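Hydrolase (Burkholderia cenocepacia, PDB 4QKU) probably hydrolyses fumarylacetoacetate to fumarate and acetoacetate, the last step of phenylalanine and tyrosine breakdown. Local coordinates at residues 14-17 / 18-21; 81-84 / 85-88. All coordinates share one frame; numbering follows the deposited sequence.

Overall arrangement
Both contacts are local turns in the early part of the chain, and each is centred about 24 Å from the centre of the chain. Contact 1 (14-21) holds the first modelled residues in a short 3-10 turn against helix 98-111. Contact 2 (81-88) is an Asx turn and beta turn between helices 67-72 and 91-95. They follow one another in sequence without touching: their centres are 27 Å apart and their nearest atoms about 17 Å apart. Contact 1 lies on the surface and contact 2 is partly buried, both away from the predicted active site and from the sodium site at Asp-256, Trp-257, Lys-276, Ala-279 and Thr-280.

Contact 1. Residues 14-17 / 18-21; sequences DWRA and TLDP
Thr-18 N donates to Trp-15 O at 3.1 Å, with a bent N-H...O angle of 139°. A chi1 of 67° sets the hydroxyl OG1 of Thr-18 between its own N and carbonyl carbon and points it back toward the same oxygen; the modelled 2.4 Å from Thr-18 OG1 to Trp-15 O leaves the length and strength of this second bond doubtful. OG1 also bonds Arg-105 NE, so this buried hydroxyl links the turn to helix 98-111. Two straighter backbone bonds continue the pattern, Leu-19 N to Arg-16 O and Asp-20 N to Ala-17 O, both 3.2 Å long. Three successive bonds from residue i+3 back to residue i are the signature of 3-10 winding, here a short piece in the N-terminal segment, well ahead of the first strand, 44-49. At its exit Asp-20 OD1 accepts from Ala-22 N in an Asx turn, while Asp-20 CB lies 3.2 Å from Ala-17 O.

Packing centres on the indole of Trp-15. Leu-19 CD1 approaches CZ3, on the six-membered ring of Trp-15, obliquely at 3.8 Å; the same methyl lies 3.9 Å from Arg-16 O. Arg-16 covers one face of the indole, with its CG 3.7 Å above the ring plane over the centre, and Trp-15 CZ2 lies over a face of the guanidinium, displaced toward the edge of that group. Arg-102 adds a cation-pi contact to the indole. Trp-15 also touches Val-106 and Asp-290, and Leu-19 touches Arg-105, Glu-293 and Pro-294, placing the turn between helix 98-111 and the loop after strand 280-288.

Contact 2. Residues 81-84 / 85-88; sequences GADV and LAAP
Asp-83 and Leu-85 form the polar part of this turn: the carboxylate oxygen Asp-83 OD1 accepts the backbone N-H of Leu-85 at 2.9 Å, with an N-H...O angle of 156°. The donor meets the oxygen from above the carboxylate plane, 36° out of it. With chi1 at -172° the Asp-83 carboxylate swings away from its own N and lies beside the following peptide, which carries OD1 to the amide two residues on. This side-chain ring is an Asx turn, joining residues 83 and 85, and it sits on a type I beta turn running from Asp-83 to Ala-86. The main-chain closure of that beta turn is slack: Ala-86 N stands 3.6 Å from Asp-83 O, and the pair does not count as a hydrogen bond. Within the N-terminal family region of the protein, the turn belongs to the loop between helices 67-72 and 91-95.

Van der Waals contacts follow the same bend. Val-84 CG2 comes within 4.0 Å of Leu-85 CG and 4.1 Å of Leu-85 CD2, the two side chains meeting at a slant, and Leu-85 CB lies 3.6 Å from Asp-83 OD1. Further along, Ala-87 CB touches Val-84 O at 3.6 Å and Ala-86 CB stands 3.9 Å from Asp-83 O, so both methyls pack against carbonyl oxygens three residues back.

Val-84 and Leu-85 are buried against different helices. Val-84 is covered by Ala-92 and Phe-93 of helix 91-95 together with Leu-96, whereas Leu-85 settles on Leu-67 and Ala-71 of helix 67-72; Leu-78 touches both.

Contact 1. Residues 14-17 / 18-21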
loop_
_atom_site.group_PDB
_atom_site.type_symbol
_atom_site.label_atom_id
_atom_site.label_comp_id
_atom_site.label_asym_id
_atom_site.label_seq_id
_atom_site.Cartn_x
_atom_site.Cartn_y
_atom_site.Cartn_z
ATOM N N ASP B 14 16.351 -32.919 -1.799
ATOM C CA ASP B 14 15.533 -33.531 -0.697
ATOM C C ASP B 14 14.047 -33.342 -0.958
ATOM O O ASP B 14 13.251 -34.280 -0.852
ATOM C CB ASP B 14 15.905 -32.954 0.697
ATOM C CG ASP B 14 15.883 -31.402 0.765
ATOM O OD1 ASP B 14 15.377 -30.708 -0.143
ATOM O OD2 ASP B 14 16.380 -30.861 1.767
ATOM N N TRP B 15 13.710 -32.114 -1.338
ATOM C CA TRP B 15 12.338 -31.664 -1.447
ATOM C C TRP B 15 11.755 -32.028 -2.780
ATOM O O TRP B 15 10.539 -32.032 -2.933
ATOM C CB TRP B 15 12.251 -30.149 -1.262
ATOM C CG TRP B 15 12.906 -29.331 -2.354
ATOM C CD1 TRP B 15 14.200 -28.914 -2.379
ATOM C CD2 TRP B 15 12.300 -28.817 -3.552
ATOM N NE1 TRP B 15 14.435 -28.170 -3.502
ATOM C CE2 TRP B 15 13.294 -28.109 -4.253
ATOM C CE3 TRP B 15 11.019 -28.894 -4.102
ATOM C CZ2 TRP B 15 13.046 -27.472 -5.479
ATOM C CZ3 TRP B 15 10.774 -28.259 -5.322
ATOM C CH2 TRP B 15 11.780 -27.558 -5.990
ATOM N N ARG B 16 12.614 -32.342 -3.740
ATOM C CA ARG B 16 12.123 -32.738 -5.052
ATOM C C ARG B 16 11.439 -34.107 -5.025
ATOM O O ARG B 16 10.615 -34.404 -5.902
ATOM C CB ARG B 16 13.234 -32.668 -6.098
ATOM C CG ARG B 16 13.636 -31.239 -6.398
ATOM C CD ARG B 16 14.800 -31.195 -7.357
ATOM N NE ARG B 16 15.076 -29.851 -7.868
ATOM C CZ ARG B 16 14.407 -29.247 -8.853
ATOM N NH1 ARG B 16 13.383 -29.842 -9.465
ATOM N NH2 ARG B 16 14.756 -28.016 -9.229
ATOM N N ALA B 17 11.742 -34.911 -4.004
ATOM C CA ALA B 17 11.049 -36.194 -3.761
ATOM C C ALA B 17 9.560 -36.003 -3.390
ATOM O O ALA B 17 8.722 -36.869 -3.674
ATOM C CB ALA B 17 11.770 -36.971 -2.670
ATOM N N THR B 18 9.246 -34.862 -2.783
ATOM C CA THR B 18 7.881 -34.517 -2.437
ATOM C C THR B 18 7.036 -34.178 -3.666
ATOM O O THR B 18 5.832 -34.003 -3.531
ATOM C CB THR B 18 7.816 -33.286 -1.502
ATOM O OG1 THR B 18 8.265 -32.115 -2.209
ATOM C CG2 THR B 18 8.654 -33.492 -0.239
ATOM N N LEU B 19 7.647 -34.051 -4.847
ATOM C CA LEU B 19 6.879 -33.797 -6.080
ATOM C C LEU B 19 6.508 -35.090 -6.808
ATOM O O LEU B 19 5.864 -35.040 -7.849
ATOM C CB LEU B 19 7.652 -32.885 -7.049
ATOM C CG LEU B 19 8.273 -31.609 -6.483
ATOM C CD1 LEU B 19 9.311 -31.011 -7.431
ATOM C CD2 LEU B 19 7.190 -30.604 -6.158
ATOM N N ASP B 20 6.954 -36.227 -6.280
ATOM C CA ASP B 20 6.721 -37.545 -6.879
ATOM C C ASP B 20 5.231 -37.836 -7.085
ATOM O O ASP B 20 4.481 -37.922 -6.120
ATOM C CB ASP B 20 7.333 -38.614 -5.984
ATOM C CG ASP B 20 7.262 -40.003 -6.579
ATOM O OD1 ASP B 20 6.883 -40.151 -7.766
ATOM O OD2 ASP B 20 7.605 -40.964 -5.858
ATOM N N PRO B 21 4.802 -37.993 -8.351
ATOM C CA PRO B 21 3.374 -38.234 -8.635
ATOM C C PRO B 21 2.845 -39.545 -8.098
ATOM O O PRO B 21 1.643 -39.700 -7.932
ATOM C CB PRO B 21 3.321 -38.250 -10.168
ATOM C CG PRO B 21 4.474 -37.409 -10.598
ATOM C CD PRO B 21 5.556 -37.691 -9.587
#

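Contact 2. Residues 81-84 / 85-88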
loop_
_atom_site.group_PDB
_atom_site.type_symbol
_atom_site.label_atom_id
_atom_site.label_comp_id
_atom_site.label_asym_id
_atom_site.label_seq_id
_atom_site.Cartn_x
_atom_site.Cartn_y
_atom_site.Cartn_z
ATOM N N GLY B 81 13.763 -20.903 17.954
ATOM C CA GLY B 81 13.539 -19.464 17.964
ATOM C C GLY B 81 12.183 -19.102 18.503
ATOM O O GLY B 81 11.599 -19.857 19.283
ATOM N N ALA B 82 11.674 -17.945 18.089
ATOM C CA ALA B 82 10.313 -17.528 18.451
ATOM C C ALA B 82 9.302 -18.463 17.776
ATOM O O ALA B 82 9.577 -19.021 16.715
ATOM C CB ALA B 82 10.064 -16.071 18.060
ATOM N N ASP B 83 8.148 -18.641 18.411
ATOM C CA ASP B 83 7.152 -19.594 17.926
ATOM C C ASP B 83 6.254 -18.998 16.831
ATOM O O ASP B 83 5.314 -18.271 17.109
ATOM C CB ASP B 83 6.296 -20.121 19.068
ATOM C CG ASP B 83 5.382 -21.247 18.616
ATOM O OD1 ASP B 83 5.275 -21.505 17.382
ATOM O OD2 ASP B 83 4.753 -21.868 19.489
ATOM N N VAL B 84 6.551 -19.341 15.586
ATOM C CA VAL B 84 5.867 -18.744 14.445
ATOM C C VAL B 84 4.497 -19.368 14.187
ATOM O O VAL B 84 3.742 -18.877 13.342
ATOM C CB VAL B 84 6.721 -18.833 13.147
ATOM C CG1 VAL B 84 8.073 -18.158 13.342
ATOM C CG2 VAL B 84 6.891 -20.269 12.684
ATOM N N LEU B 85 4.177 -20.442 14.910
ATOM C CA LEU B 85 2.926 -21.167 14.665
ATOM C C LEU B 85 1.835 -20.785 15.667
ATOM O O LEU B 85 0.733 -21.302 15.620
ATOM C CB LEU B 85 3.177 -22.666 14.678
ATOM C CG LEU B 85 4.282 -23.154 13.731
ATOM C CD1 LEU B 85 4.595 -24.611 14.013
ATOM C CD2 LEU B 85 3.904 -22.995 12.273
ATOM N N ALA B 86 2.160 -19.870 16.572
ATOM C CA ALA B 86 1.162 -19.243 17.446
ATOM C C ALA B 86 0.562 -18.010 16.771
ATOM O O ALA B 86 -0.412 -17.446 17.270
ATOM C CB ALA B 86 1.793 -18.843 18.770
ATOM N N ALA B 87 1.133 -17.608 15.636
ATOM C CA ALA B 87 0.802 -16.343 15.027
ATOM C C ALA B 87 -0.482 -16.461 14.234
ATOM O O ALA B 87 -0.727 -17.482 13.625
ATOM C CB ALA B 87 1.944 -15.867 14.135
ATOM N N PRO B 88 -1.296 -15.405 14.225
ATOM C CA PRO B 88 -2.524 -15.388 13.448
ATOM C C PRO B 88 -2.313 -15.200 11.939
ATOM O O PRO B 88 -3.289 -15.176 11.190
ATOM C CB PRO B 88 -3.289 -14.194 14.049
ATOM C CG PRO B 88 -2.215 -13.263 14.452
ATOM C CD PRO B 88 -1.079 -14.124 14.925
#